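Local coordinates for protein transcription factor SPN1 (Saccharomyces cerevisiae, PDB 3NFQ) that regulates transcription by RNA polymerase II, possibly in both recruitment and post-recruitment steps of TBP, and interacts with SPT6 and SPT5, at residues V53-K58 with R82-P87. Sequence-based numbering, arbitrary orientation.
Sequences VKLLPK and RIWLEP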
loop_
_atom_site.group_PDB
_atom_site.type_symbol
_atom_site.label_atom_id
_atom_site.label_comp_id
_atom_site.label_asym_id
_atom_site.label_seq_id
_atom_site.Cartn_x
_atom_site.Cartn_y
_atom_site.Cartn_z
ATOM N N VAL A 53 8.868 6.552 -3.577
ATOM C CA VAL A 53 8.992 6.433 -5.059
ATOM C C VAL A 53 10.230 5.720 -5.467
ATOM O O VAL A 53 10.225 5.004 -6.457
ATOM C CB VAL A 53 8.846 7.774 -5.858
ATOM C CG1 VAL A 53 7.500 8.391 -5.625
ATOM C CG2 VAL A 53 9.936 8.779 -5.536
ATOM N N LYS A 54 11.311 5.868 -4.699
ATOM C CA LYS A 54 12.494 5.113 -5.043
ATOM C C LYS A 54 12.325 3.642 -4.812
ATOM O O LYS A 54 12.957 2.851 -5.488
ATOM C CB LYS A 54 13.702 5.552 -4.213
ATOM C CG LYS A 54 14.204 6.922 -4.581
ATOM C CD LYS A 54 15.526 7.148 -3.810
ATOM C CE LYS A 54 15.937 8.590 -3.882
ATOM N NZ LYS A 54 16.968 8.910 -2.824
ATOM N N LEU A 55 11.557 3.269 -3.769
ATOM C CA LEU A 55 11.324 1.891 -3.454
ATOM C C LEU A 55 10.171 1.293 -4.285
ATOM O O LEU A 55 10.074 0.094 -4.403
ATOM C CB LEU A 55 11.036 1.725 -1.961
ATOM C CG LEU A 55 10.925 0.337 -1.325
ATOM C CD1 LEU A 55 12.158 -0.610 -1.580
ATOM C CD2 LEU A 55 10.706 0.506 0.166
ATOM N N LEU A 56 9.305 2.116 -4.836
ATOM C CA LEU A 56 8.088 1.604 -5.504
ATOM C C LEU A 56 8.303 0.473 -6.545
ATOM O O LEU A 56 7.591 -0.517 -6.535
ATOM C CB LEU A 56 7.279 2.790 -6.054
ATOM C CG LEU A 56 5.957 2.454 -6.774
ATOM C CD1 LEU A 56 4.913 1.843 -5.765
ATOM C CD2 LEU A 56 5.438 3.695 -7.458
ATOM N N PRO A 57 9.278 0.626 -7.446
ATOM C CA PRO A 57 9.578 -0.443 -8.429
ATOM C C PRO A 57 9.764 -1.825 -7.795
ATOM O O PRO A 57 9.283 -2.820 -8.316
ATOM C CB PRO A 57 10.897 0.019 -9.062
ATOM C CG PRO A 57 10.830 1.539 -8.968
ATOM C CD PRO A 57 10.157 1.792 -7.599
ATOM N N LYS A 58 10.458 -1.903 -6.681
ATOM C CA LYS A 58 10.624 -3.153 -5.989
ATOM C C LYS A 58 9.337 -3.653 -5.392
ATOM O O LYS A 58 9.044 -4.860 -5.440
ATOM C CB LYS A 58 11.673 -3.027 -4.891
ATOM C CG LYS A 58 12.084 -4.362 -4.348
ATOM C CD LYS A 58 13.038 -4.143 -3.191
ATOM C CE LYS A 58 13.749 -5.420 -2.764
ATOM N NZ LYS A 58 14.809 -5.019 -1.732
ATOM N N ARG A 82 -0.963 -0.582 3.036
ATOM C CA ARG A 82 -1.960 0.284 3.563
ATOM C C ARG A 82 -1.367 1.563 4.082
ATOM O O ARG A 82 -1.958 2.635 3.920
ATOM C CB ARG A 82 -2.630 -0.452 4.727
ATOM C CG ARG A 82 -3.625 0.385 5.449
ATOM C CD ARG A 82 -3.568 -0.095 6.885
ATOM N NE ARG A 82 -2.918 0.866 7.679
ATOM C CZ ARG A 82 -2.361 0.714 8.879
ATOM N NH1 ARG A 82 -2.254 -0.430 9.554
ATOM N NH2 ARG A 82 -1.859 1.817 9.390
ATOM N N ILE A 83 -0.208 1.475 4.738
ATOM C CA ILE A 83 0.439 2.723 5.245
ATOM C C ILE A 83 0.814 3.686 4.094
ATOM O O ILE A 83 0.678 4.911 4.206
ATOM C CB ILE A 83 1.706 2.359 6.060
ATOM C CG1 ILE A 83 1.259 1.824 7.418
ATOM C CG2 ILE A 83 2.586 3.607 6.357
ATOM C CD1 ILE A 83 2.398 1.031 8.130
ATOM N N TRP A 84 1.315 3.138 2.982
ATOM C CA TRP A 84 1.536 3.995 1.813
ATOM C C TRP A 84 0.275 4.675 1.276
ATOM O O TRP A 84 0.331 5.824 0.867
ATOM C CB TRP A 84 2.251 3.225 0.687
ATOM C CG TRP A 84 3.675 2.985 0.964
ATOM C CD1 TRP A 84 4.288 2.924 2.184
ATOM C CD2 TRP A 84 4.680 2.734 -0.005
ATOM N NE1 TRP A 84 5.616 2.618 2.028
ATOM C CE2 TRP A 84 5.889 2.525 0.692
ATOM C CE3 TRP A 84 4.686 2.688 -1.400
ATOM C CZ2 TRP A 84 7.070 2.282 0.062
ATOM C CZ3 TRP A 84 5.887 2.411 -2.051
ATOM C CH2 TRP A 84 7.058 2.214 -1.331
ATOM N N LEU A 85 -0.878 4.001 1.322
ATOM C CA LEU A 85 -2.099 4.521 0.682
ATOM C C LEU A 85 -2.863 5.442 1.616
ATOM O O LEU A 85 -3.630 6.289 1.165
ATOM C CB LEU A 85 -2.999 3.320 0.327
ATOM C CG LEU A 85 -2.518 2.527 -0.924
ATOM C CD1 LEU A 85 -3.340 1.254 -1.106
ATOM C CD2 LEU A 85 -2.579 3.427 -2.150
ATOM N N GLU A 86 -2.698 5.241 2.913
ATOM C CA GLU A 86 -3.615 5.909 3.840
ATOM C C GLU A 86 -3.479 7.415 3.832
ATOM O O GLU A 86 -2.374 7.972 3.644
ATOM C CB GLU A 86 -3.461 5.339 5.277
ATOM C CG GLU A 86 -2.358 5.899 6.076
ATOM C CD GLU A 86 -2.037 5.071 7.348
ATOM O OE1 GLU A 86 -2.875 4.268 7.767
ATOM O OE2 GLU A 86 -0.939 5.244 7.924
ATOM N N PRO A 87 -4.611 8.108 4.041
ATOM C CA PRO A 87 -4.584 9.550 4.051
ATOM C C PRO A 87 -3.906 10.055 5.288
ATOM O O PRO A 87 -3.955 9.410 6.351
ATOM C CB PRO A 87 -6.077 9.962 4.071
ATOM C CG PRO A 87 -6.784 8.784 4.522
ATOM C CD PRO A 87 -5.978 7.564 4.148
#
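Trp84 meets Leu55 and Leu56 with the outer edge of its six-membered ring. On one stretch of that edge, CZ2 of Trp84 lies 4.0 Å from CD2 of Leu55, and CB of Leu55 sits 4.1 Å from CH2 of Trp84. Further round, CD1 of Leu56 comes within 3.9 Å of Trp84 CZ3, in the plane of the ring. The indole thus enters edge-on between two leucine methyl groups, and its rim also reaches the helix backbone, with Trp84 CH2 4.2 Å from Leu56 N. Both leucines hold CG anti to the backbone N (chi1 -172° and -179°), which, with chi2, brings one methyl of each to either end of this edge. The side chains meet through carbon atoms alone, and the contact is small, burying 145 Å² in all. It joins helix 51-63 to the last turn of helix 77-85 in the all-helical conserved central domain of Spn1, whose TFIIS N-terminal family region includes Trp84. The backbones stay well apart, 10.1 Å between CA of Leu56 and CA of Trp84, and the buried indole spans the distance. Its NE1 donates a hydrogen bond to Met25 O on helix 10-42, which helps fix the ring's orientation. Leu102 of helix 96-107 also packs on Trp84. Behind the tryptophan, Arg82 and Glu86 form a salt bridge: NH2 of Arg82 reaches OE1 of Glu86 from the syn side at 3.1 Å, tilted 24° out of the carboxylate plane.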